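Local coordinates for protein NADH dehydrogenase, putative (Plasmodium falciparum, PDB 5JWC) that probably oxidises NADH through its bound FAD and passes the electrons to ubiquinone, as a type II NADH dehydrogenase, at residues K345-I359 / F406-P420. Numbering follows the deposited sequence.
Sequences KIQPKLLHEHTNEII and FHDYLFEIDKNYKSP
D414 OD2 takes two hydrogen bonds from H352. H352 N meets the syn lone pair of D414 OD2 at 2.9 Å. H352 ND1 comes to D414 OD2 on the anti side at 2.7 Å, with OD2 close to the plane of the imidazole. The other oxygen, D414 OD1, accepts from L351 N at 2.8 Å and from Q385 NE2. One carboxylate near the end of helix 403-416 thus holds the turn that leads into helix 355-361. The contact brings together the chain entering and leaving what is probably the helical insertion of PfNDH2.

F411 also packs on the H352 ring. The edge of F411 points at its face in an edge-to-face pair, planes at 64°, with CD1 over the ring centre. Chi1 of 77° sets CG of H352 between its backbone N and carbonyl carbon and folds the ring back over its own backbone. With the ring turned at chi2, ND1 and the backbone N of H352 reach the same D414 OD2. H352 CB lies over the face of the H407 ring. H407 ND1 donates to T355 OG1, tilted somewhat from the ring plane, and that hydroxyl donates to H352 O.

Apolar side chains complete the contact. L351 lays its CB on L410 CB and its CD1 on I413 CG2. F406 brings its ring edge to I358 CG2, 3.9 Å from F406 CE2. The axes of the short helix segments 355-359 and 406-416 come within 10.6 Å, nearly at right angles.

Beyond the helix, Y417 lies against P348 and I346. P348 CG sits over one ring face, a CH-pi contact. I346 CD1 packs on P420 CD. Strand 344-346 is tied in by a nearly straight bond, 172°, from I346 N to S419 OG, 2.6 Å long.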
ATOM      1  N   LYS A 345      -7.171 -28.352  19.118  1.00 32.63           N
ATOM      2  CA  LYS A 345      -6.271 -29.473  19.393  1.00 36.21           C
ATOM      3  C   LYS A 345      -7.065 -30.777  19.214  1.00 34.74           C
ATOM      4  O   LYS A 345      -8.257 -30.824  19.523  1.00 32.74           O
ATOM      5  CB  LYS A 345      -5.709 -29.395  20.817  1.00 38.31           C
ATOM      6  CG  LYS A 345      -4.577 -28.368  21.035  1.00 39.60           C
ATOM      7  CD  LYS A 345      -3.445 -28.476  20.006  1.00 42.24           C
ATOM      8  CE  LYS A 345      -2.476 -27.264  20.084  1.00 51.55           C
ATOM      9  NZ  LYS A 345      -1.429 -27.270  18.977  1.00 45.32           N
ATOM     10  N   ILE A 346      -6.424 -31.815  18.687  1.00 28.50           N
ATOM     11  CA  ILE A 346      -7.081 -33.101  18.483  1.00 28.46           C
ATOM     12  C   ILE A 346      -6.971 -33.987  19.738  1.00 38.49           C
ATOM     13  O   ILE A 346      -5.884 -34.152  20.293  1.00 33.74           O
ATOM     14  CB  ILE A 346      -6.475 -33.854  17.274  1.00 34.07           C
ATOM     15  CG1 ILE A 346      -6.615 -33.015  15.990  1.00 27.87           C
ATOM     16  CG2 ILE A 346      -7.133 -35.237  17.103  1.00 30.37           C
ATOM     17  CD1 ILE A 346      -6.127 -33.725  14.752  1.00 28.10           C
ATOM     18  N   GLN A 347      -8.101 -34.528  20.192  1.00 33.76           N
ATOM     19  CA  GLN A 347      -8.115 -35.529  21.254  1.00 37.09           C
ATOM     20  C   GLN A 347      -8.721 -36.796  20.673  1.00 35.84           C
ATOM     21  O   GLN A 347      -9.945 -36.914  20.579  1.00 35.85           O
ATOM     22  CB  GLN A 347      -8.909 -35.046  22.472  1.00 38.13           C
ATOM     23  CG  GLN A 347      -9.177 -36.163  23.495  1.00 50.05           C
ATOM     24  CD  GLN A 347      -7.882 -36.805  24.018  1.00 53.64           C
ATOM     25  OE1 GLN A 347      -7.142 -36.184  24.787  1.00 61.33           O
ATOM     26  NE2 GLN A 347      -7.594 -38.039  23.578  1.00 43.95           N
ATOM     27  N   PRO A 348      -7.871 -37.731  20.228  1.00 32.79           N
ATOM     28  CA  PRO A 348      -8.373 -38.867  19.456  1.00 34.15           C
ATOM     29  C   PRO A 348      -9.080 -39.890  20.328  1.00 37.69           C
ATOM     30  O   PRO A 348      -8.930 -39.862  21.550  1.00 33.22           O
ATOM     31  CB  PRO A 348      -7.109 -39.473  18.854  1.00 30.58           C
ATOM     32  CG  PRO A 348      -6.054 -39.129  19.847  1.00 34.02           C
ATOM     33  CD  PRO A 348      -6.405 -37.765  20.366  1.00 35.82           C
ATOM     34  N   LYS A 349      -9.848 -40.758  19.678  1.00 36.34           N
ATOM     35  CA  LYS A 349     -10.447 -41.914  20.319  1.00 39.55           C
ATOM     36  C   LYS A 349      -9.348 -42.707  21.025  1.00 38.77           C
ATOM     37  O   LYS A 349      -8.307 -42.982  20.436  1.00 38.85           O
ATOM     38  CB  LYS A 349     -11.164 -42.781  19.284  1.00 40.00           C
ATOM     39  CG  LYS A 349     -11.840 -44.014  19.874  1.00 39.62           C
ATOM     40  CD  LYS A 349     -12.305 -44.949  18.774  1.00 47.28           C
ATOM     41  CE  LYS A 349     -13.477 -44.360  18.012  1.00 53.59           C
ATOM     42  NZ  LYS A 349     -13.905 -45.251  16.902  1.00 63.79           N
ATOM     43  N   LEU A 350      -9.596 -43.083  22.279  1.00 40.15           N
ATOM     44  CA  LEU A 350      -8.581 -43.709  23.120  1.00 39.47           C
ATOM     45  C   LEU A 350      -8.423 -45.199  22.831  1.00 41.46           C
ATOM     46  O   LEU A 350      -9.380 -45.971  22.907  1.00 40.52           O
ATOM     47  CB  LEU A 350      -8.922 -43.489  24.592  1.00 41.70           C
ATOM     48  CG  LEU A 350      -8.921 -42.027  25.039  1.00 41.86           C
ATOM     49  CD1 LEU A 350      -9.667 -41.838  26.357  1.00 42.44           C
ATOM     50  CD2 LEU A 350      -7.485 -41.514  25.167  1.00 36.79           C
ATOM     51  N   LEU A 351      -7.194 -45.583  22.508  1.00 39.56           N
ATOM     52  CA  LEU A 351      -6.824 -46.976  22.291  1.00 37.49           C
ATOM     53  C   LEU A 351      -7.240 -47.818  23.492  1.00 40.56           C
ATOM     54  O   LEU A 351      -7.824 -48.896  23.344  1.00 38.48           O
ATOM     55  CB  LEU A 351      -5.316 -47.091  22.091  1.00 37.21           C
ATOM     56  CG  LEU A 351      -4.759 -46.652  20.741  1.00 37.81           C
ATOM     57  CD1 LEU A 351      -3.252 -46.610  20.786  1.00 36.70           C
ATOM     58  CD2 LEU A 351      -5.225 -47.586  19.653  1.00 32.52           C
ATOM     59  N   HIS A 352      -6.924 -47.322  24.685  1.00 38.07           N
ATOM     60  CA  HIS A 352      -7.088 -48.153  25.868  1.00 47.12           C
ATOM     61  C   HIS A 352      -8.562 -48.365  26.238  1.00 49.83           C
ATOM     62  O   HIS A 352      -8.875 -49.273  27.002  1.00 46.64           O
ATOM     63  CB  HIS A 352      -6.282 -47.596  27.054  1.00 38.67           C
ATOM     64  CG  HIS A 352      -6.882 -46.407  27.742  1.00 43.52           C
ATOM     65  ND1 HIS A 352      -6.589 -45.111  27.376  1.00 47.90           N
ATOM     66  CD2 HIS A 352      -7.662 -46.316  28.846  1.00 43.85           C
ATOM     67  CE1 HIS A 352      -7.212 -44.270  28.195  1.00 46.42           C
ATOM     68  NE2 HIS A 352      -7.866 -44.984  29.092  1.00 43.82           N
ATOM     69  N   GLU A 353      -9.464 -47.565  25.670  1.00 46.12           N
ATOM     70  CA  GLU A 353     -10.893 -47.804  25.855  1.00 47.51           C
ATOM     71  C   GLU A 353     -11.420 -48.808  24.853  1.00 45.72           C
ATOM     72  O   GLU A 353     -12.610 -49.106  24.857  1.00 48.01           O
ATOM     73  CB  GLU A 353     -11.692 -46.506  25.741  1.00 46.33           C
ATOM     74  CG  GLU A 353     -11.448 -45.543  26.874  1.00 47.23           C
ATOM     75  CD  GLU A 353     -12.272 -44.274  26.745  1.00 56.47           C
ATOM     76  OE1 GLU A 353     -12.812 -44.014  25.639  1.00 55.52           O
ATOM     77  OE2 GLU A 353     -12.384 -43.544  27.753  1.00 55.23           O
ATOM     78  N   HIS A 354     -10.538 -49.348  24.014  1.00 41.73           N
ATOM     79  CA  HIS A 354     -10.933 -50.362  23.040  1.00 44.16           C
ATOM     80  C   HIS A 354      -9.958 -51.541  23.036  1.00 41.69           C
ATOM     81  O   HIS A 354      -9.740 -52.186  22.011  1.00 39.34           O
ATOM     82  CB  HIS A 354     -11.044 -49.742  21.637  1.00 47.50           C
ATOM     83  CG  HIS A 354     -12.076 -48.660  21.545  1.00 47.39           C
ATOM     84  ND1 HIS A 354     -11.863 -47.380  22.016  1.00 51.24           N
ATOM     85  CD2 HIS A 354     -13.351 -48.680  21.083  1.00 50.44           C
ATOM     86  CE1 HIS A 354     -12.951 -46.655  21.831  1.00 49.60           C
ATOM     87  NE2 HIS A 354     -13.868 -47.417  21.267  1.00 54.68           N
ATOM     88  N   THR A 355      -9.383 -51.816  24.202  1.00 43.00           N
ATOM     89  CA  THR A 355      -8.352 -52.839  24.343  1.00 43.93           C
ATOM     90  C   THR A 355      -8.779 -54.203  23.782  1.00 46.60           C
ATOM     91  O   THR A 355      -8.102 -54.766  22.917  1.00 45.97           O
ATOM     92  CB  THR A 355      -7.946 -52.994  25.820  1.00 49.46           C
ATOM     93  OG1 THR A 355      -7.711 -51.695  26.395  1.00 47.89           O
ATOM     94  CG2 THR A 355      -6.683 -53.844  25.951  1.00 45.22           C
ATOM     95  N   ASN A 356      -9.918 -54.717  24.241  1.00 49.34           N
ATOM     96  CA  ASN A 356     -10.382 -56.027  23.788  1.00 49.06           C
ATOM     97  C   ASN A 356     -10.618 -56.113  22.295  1.00 49.79           C
ATOM     98  O   ASN A 356     -10.295 -57.127  21.666  1.00 50.25           O
ATOM     99  CB  ASN A 356     -11.651 -56.426  24.526  1.00 53.39           C
ATOM    100  CG  ASN A 356     -11.428 -56.534  26.018  1.00 60.34           C
ATOM    101  OD1 ASN A 356     -10.386 -57.024  26.464  1.00 55.33           O
ATOM    102  ND2 ASN A 356     -12.401 -56.078  26.799  1.00 63.32           N
ATOM    103  N   GLU A 357     -11.170 -55.052  21.720  1.00 50.47           N
ATOM    104  CA  GLU A 357     -11.383 -55.028  20.276  1.00 48.38           C
ATOM    105  C   GLU A 357     -10.066 -55.130  19.527  1.00 46.20           C
ATOM    106  O   GLU A 357      -9.953 -55.836  18.525  1.00 48.55           O
ATOM    107  CB  GLU A 357     -12.118 -53.758  19.866  1.00 49.29           C
ATOM    108  CG  GLU A 357     -13.522 -53.693  20.405  1.00 58.76           C
ATOM    109  CD  GLU A 357     -14.151 -52.334  20.206  1.00 67.30           C
ATOM    110  OE1 GLU A 357     -14.206 -51.869  19.045  1.00 68.71           O
ATOM    111  OE2 GLU A 357     -14.588 -51.734  21.215  1.00 69.99           O
ATOM    112  N   ILE A 358      -9.066 -54.397  20.009  1.00 48.15           N
ATOM    113  CA  ILE A 358      -7.762 -54.402  19.362  1.00 46.40           C
ATOM    114  C   ILE A 358      -7.093 -55.767  19.508  1.00 43.68           C
ATOM    115  O   ILE A 358      -6.496 -56.277  18.564  1.00 50.03           O
ATOM    116  CB  ILE A 358      -6.867 -53.282  19.918  1.00 47.71           C
ATOM    117  CG1 ILE A 358      -7.428 -51.930  19.468  1.00 44.60           C
ATOM    118  CG2 ILE A 358      -5.442 -53.430  19.413  1.00 42.92           C
ATOM    119  CD1 ILE A 358      -6.854 -50.768  20.193  1.00 43.23           C
ATOM    120  N   ILE A 359      -7.193 -56.357  20.692  1.00 45.40           N
ATOM    121  CA  ILE A 359      -6.651 -57.700  20.913  1.00 49.53           C
ATOM    122  C   ILE A 359      -7.191 -58.701  19.885  1.00 51.00           C
ATOM    123  O   ILE A 359      -6.420 -59.429  19.260  1.00 49.63           O
ATOM    124  CB  ILE A 359      -6.948 -58.190  22.341  1.00 54.07           C
ATOM    125  CG1 ILE A 359      -6.060 -57.432  23.331  1.00 47.14           C
ATOM    126  CG2 ILE A 359      -6.686 -59.689  22.468  1.00 53.27           C
ATOM    127  CD1 ILE A 359      -6.538 -57.475  24.759  1.00 46.41           C
ATOM    128  N   PHE A 406      -1.080 -55.012  28.123  1.00 44.64           N
ATOM    129  CA  PHE A 406      -1.358 -54.482  26.798  1.00 44.35           C
ATOM    130  C   PHE A 406      -2.191 -53.210  26.912  1.00 43.55           C
ATOM    131  O   PHE A 406      -1.913 -52.206  26.255  1.00 40.18           O
ATOM    132  CB  PHE A 406      -2.077 -55.521  25.941  1.00 40.68           C
ATOM    133  CG  PHE A 406      -2.180 -55.136  24.501  1.00 44.88           C
ATOM    134  CD1 PHE A 406      -1.039 -55.008  23.726  1.00 43.56           C
ATOM    135  CD2 PHE A 406      -3.413 -54.880  23.923  1.00 40.22           C
ATOM    136  CE1 PHE A 406      -1.122 -54.644  22.398  1.00 45.66           C
ATOM    137  CE2 PHE A 406      -3.502 -54.519  22.592  1.00 40.59           C
ATOM    138  CZ  PHE A 406      -2.359 -54.401  21.828  1.00 44.18           C
ATOM    139  N   HIS A 407      -3.204 -53.272  27.769  1.00 43.52           N
ATOM    140  CA  HIS A 407      -4.024 -52.123  28.103  1.00 42.84           C
ATOM    141  C   HIS A 407      -3.140 -50.948  28.537  1.00 45.82           C
ATOM    142  O   HIS A 407      -3.292 -49.824  28.049  1.00 41.71           O
ATOM    143  CB  HIS A 407      -5.016 -52.506  29.202  1.00 40.88           C
ATOM    144  CG  HIS A 407      -5.750 -51.347  29.799  1.00 44.29           C
ATOM    145  ND1 HIS A 407      -6.970 -50.914  29.321  1.00 45.44           N
ATOM    146  CD2 HIS A 407      -5.431 -50.520  30.823  1.00 44.41           C
ATOM    147  CE1 HIS A 407      -7.381 -49.884  30.038  1.00 42.42           C
ATOM    148  NE2 HIS A 407      -6.465 -49.621  30.955  1.00 48.26           N
ATOM    149  N   ASP A 408      -2.208 -51.211  29.448  1.00 45.81           N
ATOM    150  CA  ASP A 408      -1.316 -50.161  29.934  1.00 42.13           C
ATOM    151  C   ASP A 408      -0.417 -49.606  28.826  1.00 38.04           C
ATOM    152  O   ASP A 408      -0.113 -48.417  28.805  1.00 42.49           O
ATOM    153  CB  ASP A 408      -0.453 -50.678  31.085  1.00 47.95           C
ATOM    154  CG  ASP A 408      -1.260 -50.965  32.337  1.00 50.58           C
ATOM    155  OD1 ASP A 408      -2.428 -50.524  32.425  1.00 56.37           O
ATOM    156  OD2 ASP A 408      -0.707 -51.612  33.246  1.00 53.82           O
ATOM    157  N   TYR A 409       0.009 -50.477  27.922  1.00 35.12           N
ATOM    158  CA  TYR A 409       0.830 -50.090  26.787  1.00 36.96           C
ATOM    159  C   TYR A 409       0.045 -49.170  25.851  1.00 40.30           C
ATOM    160  O   TYR A 409       0.550 -48.136  25.426  1.00 36.56           O
ATOM    161  CB  TYR A 409       1.310 -51.318  26.024  1.00 35.24           C
ATOM    162  CG  TYR A 409       2.304 -51.018  24.915  1.00 39.96           C
ATOM    163  CD1 TYR A 409       3.539 -50.438  25.199  1.00 41.85           C
ATOM    164  CD2 TYR A 409       2.029 -51.353  23.594  1.00 40.54           C
ATOM    165  CE1 TYR A 409       4.469 -50.186  24.189  1.00 41.85           C
ATOM    166  CE2 TYR A 409       2.946 -51.101  22.577  1.00 36.13           C
ATOM    167  CZ  TYR A 409       4.164 -50.515  22.878  1.00 42.38           C
ATOM    168  OH  TYR A 409       5.078 -50.261  21.862  1.00 39.27           O
ATOM    169  N   LEU A 410      -1.179 -49.577  25.512  1.00 36.39           N
ATOM    170  CA  LEU A 410      -2.056 -48.756  24.682  1.00 39.39           C
ATOM    171  C   LEU A 410      -2.276 -47.397  25.332  1.00 41.05           C
ATOM    172  O   LEU A 410      -2.268 -46.366  24.661  1.00 37.24           O
ATOM    173  CB  LEU A 410      -3.401 -49.438  24.451  1.00 36.33           C
ATOM    174  CG  LEU A 410      -3.390 -50.754  23.683  1.00 39.96           C
ATOM    175  CD1 LEU A 410      -4.816 -51.304  23.601  1.00 43.78           C
ATOM    176  CD2 LEU A 410      -2.771 -50.616  22.303  1.00 37.23           C
ATOM    177  N   PHE A 411      -2.480 -47.409  26.645  1.00 35.31           N
ATOM    178  CA  PHE A 411      -2.637 -46.184  27.398  1.00 36.79           C
ATOM    179  C   PHE A 411      -1.426 -45.266  27.212  1.00 41.81           C
ATOM    180  O   PHE A 411      -1.576 -44.041  27.135  1.00 39.40           O
ATOM    181  CB  PHE A 411      -2.851 -46.500  28.881  1.00 41.95           C
ATOM    182  CG  PHE A 411      -3.090 -45.288  29.738  1.00 44.96           C
ATOM    183  CD1 PHE A 411      -4.372 -44.846  29.993  1.00 50.21           C
ATOM    184  CD2 PHE A 411      -2.027 -44.608  30.314  1.00 52.20           C
ATOM    185  CE1 PHE A 411      -4.594 -43.738  30.784  1.00 49.20           C
ATOM    186  CE2 PHE A 411      -2.243 -43.503  31.104  1.00 54.88           C
ATOM    187  CZ  PHE A 411      -3.529 -43.067  31.338  1.00 52.44           C
ATOM    188  N   GLU A 412      -0.228 -45.844  27.145  1.00 39.90           N
ATOM    189  CA  GLU A 412       0.967 -45.021  26.954  1.00 42.18           C
ATOM    190  C   GLU A 412       0.974 -44.390  25.567  1.00 36.74           C
ATOM    191  O   GLU A 412       1.418 -43.250  25.403  1.00 37.52           O
ATOM    192  CB  GLU A 412       2.252 -45.834  27.173  1.00 41.49           C
ATOM    193  CG  GLU A 412       2.510 -46.213  28.640  1.00 44.12           C
ATOM    194  CD  GLU A 412       2.484 -45.007  29.583  1.00 55.56           C
ATOM    195  OE1 GLU A 412       3.127 -43.981  29.259  1.00 59.23           O
ATOM    196  OE2 GLU A 412       1.830 -45.077  30.652  1.00 55.37           O
ATOM    197  N   ILE A 413       0.498 -45.125  24.573  1.00 32.79           N
ATOM    198  CA  ILE A 413       0.389 -44.558  23.228  1.00 39.12           C
ATOM    199  C   ILE A 413      -0.629 -43.402  23.196  1.00 39.77           C
ATOM    200  O   ILE A 413      -0.355 -42.358  22.589  1.00 34.74           O
ATOM    201  CB  ILE A 413       0.028 -45.630  22.196  1.00 34.52           C
ATOM    202  CG1 ILE A 413       1.033 -46.793  22.293  1.00 35.89           C
ATOM    203  CG2 ILE A 413       0.023 -45.039  20.767  1.00 31.69           C
ATOM    204  CD1 ILE A 413       0.750 -47.951  21.346  1.00 35.61           C
ATOM    205  N   ASP A 414      -1.777 -43.580  23.858  1.00 33.94           N
ATOM    206  CA  ASP A 414      -2.777 -42.516  23.964  1.00 36.48           C
ATOM    207  C   ASP A 414      -2.166 -41.268  24.557  1.00 38.43           C
ATOM    208  O   ASP A 414      -2.326 -40.165  24.036  1.00 36.12           O
ATOM    209  CB  ASP A 414      -3.959 -42.937  24.837  1.00 37.14           C
ATOM    210  CG  ASP A 414      -4.831 -43.984  24.177  1.00 36.79           C
ATOM    211  OD1 ASP A 414      -4.903 -44.011  22.939  1.00 35.30           O
ATOM    212  OD2 ASP A 414      -5.457 -44.781  24.906  1.00 39.22           O
ATOM    213  N   LYS A 415      -1.469 -41.461  25.666  1.00 35.02           N
ATOM    214  CA  LYS A 415      -0.876 -40.375  26.422  1.00 40.26           C
ATOM    215  C   LYS A 415       0.204 -39.636  25.616  1.00 37.51           C
ATOM    216  O   LYS A 415       0.362 -38.423  25.741  1.00 37.40           O
ATOM    217  CB  LYS A 415      -0.318 -40.957  27.724  1.00 46.50           C
ATOM    218  CG  LYS A 415       0.185 -39.984  28.740  1.00 49.60           C
ATOM    219  CD  LYS A 415       0.476 -40.756  30.033  1.00 59.33           C
ATOM    220  CE  LYS A 415       1.321 -39.956  31.005  1.00 57.97           C
ATOM    221  NZ  LYS A 415       2.692 -39.751  30.463  1.00 66.59           N
ATOM    222  N   ASN A 416       0.921 -40.374  24.772  1.00 34.37           N
ATOM    223  CA  ASN A 416       2.007 -39.828  23.964  1.00 36.32           C
ATOM    224  C   ASN A 416       1.565 -38.985  22.747  1.00 35.96           C
ATOM    225  O   ASN A 416       2.351 -38.199  22.206  1.00 32.71           O
ATOM    226  CB  ASN A 416       2.880 -40.984  23.482  1.00 34.00           C
ATOM    227  CG  ASN A 416       4.019 -40.530  22.616  1.00 36.25           C
ATOM    228  OD1 ASN A 416       4.046 -40.791  21.406  1.00 40.40           O
ATOM    229  ND2 ASN A 416       4.967 -39.834  23.218  1.00 36.11           N
ATOM    230  N   TYR A 417       0.312 -39.145  22.325  1.00 34.41           N
ATOM    231  CA  TYR A 417      -0.169 -38.480  21.106  1.00 33.44           C
ATOM    232  C   TYR A 417       0.009 -36.965  21.166  1.00 31.39           C
ATOM    233  O   TYR A 417      -0.383 -36.321  22.128  1.00 33.59           O
ATOM    234  CB  TYR A 417      -1.646 -38.786  20.854  1.00 33.03           C
ATOM    235  CG  TYR A 417      -2.200 -38.011  19.667  1.00 31.20           C
ATOM    236  CD1 TYR A 417      -1.912 -38.407  18.363  1.00 30.89           C
ATOM    237  CD2 TYR A 417      -2.981 -36.874  19.852  1.00 30.44           C
ATOM    238  CE1 TYR A 417      -2.407 -37.694  17.264  1.00 32.03           C
ATOM    239  CE2 TYR A 417      -3.482 -36.153  18.756  1.00 30.79           C
ATOM    240  CZ  TYR A 417      -3.190 -36.581  17.472  1.00 30.42           C
ATOM    241  OH  TYR A 417      -3.656 -35.888  16.376  1.00 35.17           O
ATOM    242  N   LYS A 418       0.617 -36.400  20.133  1.00 32.17           N
ATOM    243  CA  LYS A 418       0.727 -34.946  20.045  1.00 32.42           C
ATOM    244  C   LYS A 418      -0.155 -34.455  18.910  1.00 30.44           C
ATOM    245  O   LYS A 418      -0.123 -34.987  17.787  1.00 30.70           O
ATOM    246  CB  LYS A 418       2.188 -34.508  19.887  1.00 35.03           C
ATOM    247  CG  LYS A 418       3.014 -34.878  21.132  1.00 40.78           C
ATOM    248  CD  LYS A 418       4.513 -34.818  20.927  1.00 51.51           C
ATOM    249  CE  LYS A 418       5.219 -35.325  22.199  1.00 50.82           C
ATOM    250  NZ  LYS A 418       4.763 -36.712  22.586  1.00 45.87           N
ATOM    251  N   SER A 419      -0.991 -33.480  19.235  1.00 30.72           N
ATOM    252  CA  SER A 419      -1.857 -32.836  18.256  1.00 34.08           C
ATOM    253  C   SER A 419      -0.999 -32.186  17.160  1.00 33.38           C
ATOM    254  O   SER A 419       0.161 -31.845  17.403  1.00 29.23           O
ATOM    255  CB  SER A 419      -2.736 -31.793  18.965  1.00 34.54           C
ATOM    256  OG  SER A 419      -3.862 -31.424  18.195  1.00 35.23           O
ATOM    257  N   PRO A 420      -1.564 -32.002  15.949  1.00 32.23           N
ATOM    258  CA  PRO A 420      -0.776 -31.314  14.919  1.00 30.81           C
ATOM    259  C   PRO A 420      -0.286 -29.945  15.421  1.00 28.71           C
ATOM    260  O   PRO A 420      -1.027 -29.203  16.066  1.00 27.35           O
ATOM    261  CB  PRO A 420      -1.769 -31.158  13.756  1.00 29.29           C
ATOM    262  CG  PRO A 420      -2.754 -32.327  13.967  1.00 29.00           C
ATOM    263  CD  PRO A 420      -2.874 -32.460  15.452  1.00 28.28           C
TER